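Local coordinates for type IV pilus assembly protein PilF (Thermus thermophilus HB8, PDB 5OIU) that probably hydrolyses ATP as a hexameric AAA+ motor to power assembly of type IV pili, at residues Arg279-His284 and Thr323-Arg328. Sequence-based numbering, arbitrary orientation.
Sequences RRVCEH and TGYKGR. With ZN (zinc ion), chain S; ATP (adenosine-5'-triphosphate), chain Q.
Arg-279 meets the Tyr-325 ring with its first side-chain carbon and its tip. CB sits over the face near the rim, 4.0 Å from the ring centroid of Tyr-325, a CH-pi contact. CG stands off the ring; the bend at chi3 (-65°) turns NE back toward CD2. Crossing the tyrosine at about a right angle, the chain sets CZ just beyond the CD2-CE2 edge, equally near both atoms. Arg-279 NH1 is 3.2 Å from Tyr-325 CD2, and NH2 lies nearest CE2. Tyr-325 CE2 meets one face of the Arg-279 guanidinium, 3.1 Å from its plane; with the two planes 36° apart, it is no flat stack.

Beneath this pair the two strands run antiparallel. Arg-280 is gripped at both backbone ends: its N donates to Gly-327 O at 3.0 Å, while its O receives Lys-326 N at 2.7 Å. Two residues on, Cys-282 N gives a nearly straight bond to Gly-324 O, 2.8 Å. The register slips by one residue between Arg-279 and Val-281, a beta bulge.

Cys-282 SG binds zinc at 2.4 Å and accepts the amide N of His-284; Cys-285 and Cys-320 also bind the zinc, and Cys-317 belongs to the same site. At the far end Arg-328 belongs to the ATP pocket, its O 3.4 Å from ATP C2. Glu-383 forms a salt bridge with Arg-279 NE, and Thr-380 bonds to Tyr-325 OH. The short ladder thus ties the zinc site to the nucleotide pocket, while the salt bridge probably offsets the arginine's charge beside the ring.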
loop_
_atom_site.group_PDB
_atom_site.type_symbol
_atom_site.label_atom_id
_atom_site.label_comp_id
_atom_site.label_asym_id
_atom_site.label_seq_id
_atom_site.Cartn_x
_atom_site.Cartn_y
_atom_site.Cartn_z
ATOM N N ARG C 279 -34.591 6.953 16.989
ATOM C CA ARG C 279 -35.957 6.904 17.467
ATOM C C ARG C 279 -36.359 8.265 18.021
ATOM O O ARG C 279 -35.547 8.993 18.609
ATOM C CB ARG C 279 -36.116 5.822 18.529
ATOM C CG ARG C 279 -36.159 4.438 17.939
ATOM C CD ARG C 279 -36.581 3.443 18.974
ATOM N NE ARG C 279 -35.588 3.362 20.035
ATOM C CZ ARG C 279 -35.785 2.773 21.214
ATOM N NH1 ARG C 279 -36.953 2.210 21.508
ATOM N NH2 ARG C 279 -34.803 2.754 22.103
ATOM N N ARG C 280 -37.628 8.593 17.830
ATOM C CA ARG C 280 -38.165 9.917 18.068
ATOM C C ARG C 280 -38.911 9.949 19.399
ATOM O O ARG C 280 -39.793 9.117 19.639
ATOM C CB ARG C 280 -39.092 10.278 16.917
ATOM C CG ARG C 280 -39.580 11.676 16.940
ATOM C CD ARG C 280 -40.221 11.989 15.621
ATOM N NE ARG C 280 -40.450 13.420 15.501
ATOM C CZ ARG C 280 -40.860 14.010 14.389
ATOM N NH1 ARG C 280 -41.089 13.280 13.298
ATOM N NH2 ARG C 280 -41.038 15.325 14.377
ATOM N N VAL C 281 -38.561 10.910 20.260
ATOM C CA VAL C 281 -39.176 10.981 21.583
ATOM C C VAL C 281 -40.677 11.217 21.456
ATOM O O VAL C 281 -41.119 12.105 20.713
ATOM C CB VAL C 281 -38.519 12.096 22.413
ATOM C CG1 VAL C 281 -39.289 12.308 23.705
ATOM C CG2 VAL C 281 -37.055 11.772 22.706
ATOM N N CYS C 282 -41.465 10.432 22.195
ATOM C CA CYS C 282 -42.905 10.660 22.265
ATOM C C CYS C 282 -43.221 12.082 22.717
ATOM O O CYS C 282 -42.561 12.645 23.593
ATOM C CB CYS C 282 -43.562 9.661 23.218
ATOM S SG CYS C 282 -45.332 10.011 23.574
ATOM N N GLU C 283 -44.246 12.669 22.112
ATOM C CA GLU C 283 -44.532 14.074 22.366
ATOM C C GLU C 283 -45.322 14.302 23.642
ATOM O O GLU C 283 -45.333 15.429 24.144
ATOM C CB GLU C 283 -45.301 14.677 21.193
ATOM C CG GLU C 283 -44.462 14.880 19.970
ATOM C CD GLU C 283 -43.467 16.016 20.128
ATOM O OE1 GLU C 283 -43.344 16.577 21.246
ATOM O OE2 GLU C 283 -42.811 16.351 19.116
ATOM N N HIS C 284 -45.964 13.263 24.175
ATOM C CA HIS C 284 -46.922 13.418 25.262
ATOM C C HIS C 284 -46.360 13.066 26.635
ATOM O O HIS C 284 -46.957 13.454 27.644
ATOM C CB HIS C 284 -48.170 12.569 24.982
ATOM C CG HIS C 284 -48.843 12.898 23.683
ATOM N ND1 HIS C 284 -49.332 11.930 22.829
ATOM C CD2 HIS C 284 -49.093 14.090 23.086
ATOM C CE1 HIS C 284 -49.854 12.511 21.763
ATOM N NE2 HIS C 284 -49.721 13.820 21.893
ATOM N N THR C 323 -42.452 2.807 25.608
ATOM C CA THR C 323 -41.117 3.011 25.057
ATOM C C THR C 323 -40.559 4.408 25.316
ATOM O O THR C 323 -39.340 4.565 25.461
ATOM C CB THR C 323 -41.162 2.750 23.553
ATOM O OG1 THR C 323 -41.780 3.868 22.908
ATOM C CG2 THR C 323 -41.987 1.498 23.240
ATOM N N GLY C 324 -41.415 5.433 25.356
ATOM C CA GLY C 324 -40.959 6.811 25.326
ATOM C C GLY C 324 -40.661 7.330 23.936
ATOM O O GLY C 324 -40.224 8.481 23.789
ATOM N N TYR C 325 -40.897 6.521 22.915
ATOM C CA TYR C 325 -40.593 6.879 21.549
ATOM C C TYR C 325 -41.804 6.613 20.671
ATOM O O TYR C 325 -42.621 5.734 20.956
ATOM C CB TYR C 325 -39.401 6.073 21.012
ATOM C CG TYR C 325 -38.088 6.214 21.762
ATOM C CD1 TYR C 325 -37.289 7.339 21.609
ATOM C CD2 TYR C 325 -37.619 5.184 22.571
ATOM C CE1 TYR C 325 -36.074 7.448 22.269
ATOM C CE2 TYR C 325 -36.418 5.286 23.234
ATOM C CZ TYR C 325 -35.643 6.418 23.086
ATOM O OH TYR C 325 -34.436 6.501 23.756
ATOM N N LYS C 326 -41.903 7.361 19.579
ATOM C CA LYS C 326 -42.884 7.066 18.538
ATOM C C LYS C 326 -42.352 7.641 17.247
ATOM O O LYS C 326 -42.105 8.851 17.173
ATOM C CB LYS C 326 -44.248 7.659 18.861
ATOM C CG LYS C 326 -45.184 7.696 17.658
ATOM C CD LYS C 326 -46.623 7.724 18.093
ATOM C CE LYS C 326 -47.092 6.335 18.459
ATOM N NZ LYS C 326 -48.459 6.365 19.039
ATOM N N GLY C 327 -42.166 6.787 16.243
ATOM C CA GLY C 327 -41.612 7.223 14.974
ATOM C C GLY C 327 -40.085 7.307 14.982
ATOM O O GLY C 327 -39.394 7.063 15.990
ATOM N N ARG C 328 -39.550 7.643 13.808
ATOM C CA ARG C 328 -38.117 7.753 13.620
ATOM C C ARG C 328 -37.813 9.067 12.920
ATOM O O ARG C 328 -38.704 9.716 12.358
ATOM C CB ARG C 328 -37.560 6.552 12.834
ATOM C CG ARG C 328 -38.111 5.218 13.311
ATOM C CD ARG C 328 -37.881 4.077 12.321
ATOM N NE ARG C 328 -36.546 3.522 12.494
ATOM C CZ ARG C 328 -35.982 2.637 11.678
ATOM N NH1 ARG C 328 -36.634 2.179 10.612
ATOM N NH2 ARG C 328 -34.753 2.213 11.935
HETATM ZN ZN ZN S . -45.265 8.629 25.589
HETATM P PG ATP Q . -31.977 -1.017 2.585
HETATM O O1G ATP Q . -30.660 -1.133 3.346
HETATM O O2G ATP Q . -31.813 -0.640 1.127
HETATM O O3G ATP Q . -32.918 -2.179 2.768
HETATM P PB ATP Q . -32.638 1.732 3.111
HETATM O O1B ATP Q . -31.306 2.128 3.696
HETATM O O2B ATP Q . -32.999 2.081 1.686
HETATM O O3B ATP Q . -32.844 0.149 3.302
HETATM P PA ATP Q . -35.306 2.543 3.497
HETATM O O1A ATP Q . -35.611 3.788 2.709
HETATM O O2A ATP Q . -35.704 1.208 2.915
HETATM O O3A ATP Q . -33.786 2.407 4.007
HETATM O "O5'" ATP Q . -36.088 2.782 4.876
HETATM C "C5'" ATP Q . -36.111 1.809 5.917
HETATM C "C4'" ATP Q . -37.297 2.154 6.809
HETATM O "O4'" ATP Q . -37.096 3.415 7.458
HETATM C "C3'" ATP Q . -38.554 2.269 5.970
HETATM O "O3'" ATP Q . -39.570 1.606 6.748
HETATM C "C2'" ATP Q . -38.745 3.776 5.822
HETATM O "O2'" ATP Q . -40.105 4.186 5.587
HETATM C "C1'" ATP Q . -38.133 4.328 7.112
HETATM N N9 ATP Q . -37.526 5.663 6.947
HETATM C C8 ATP Q . -36.633 5.989 5.987
HETATM N N7 ATP Q . -36.249 7.287 6.104
HETATM C C5 ATP Q . -36.905 7.819 7.147
HETATM C C6 ATP Q . -36.953 9.146 7.802
HETATM N N6 ATP Q . -36.212 10.187 7.343
HETATM N N1 ATP Q . -37.761 9.286 8.873
HETATM C C2 ATP Q . -38.496 8.252 9.332
HETATM N N3 ATP Q . -38.502 7.018 8.789
HETATM C C4 ATP Q . -37.740 6.740 7.708
#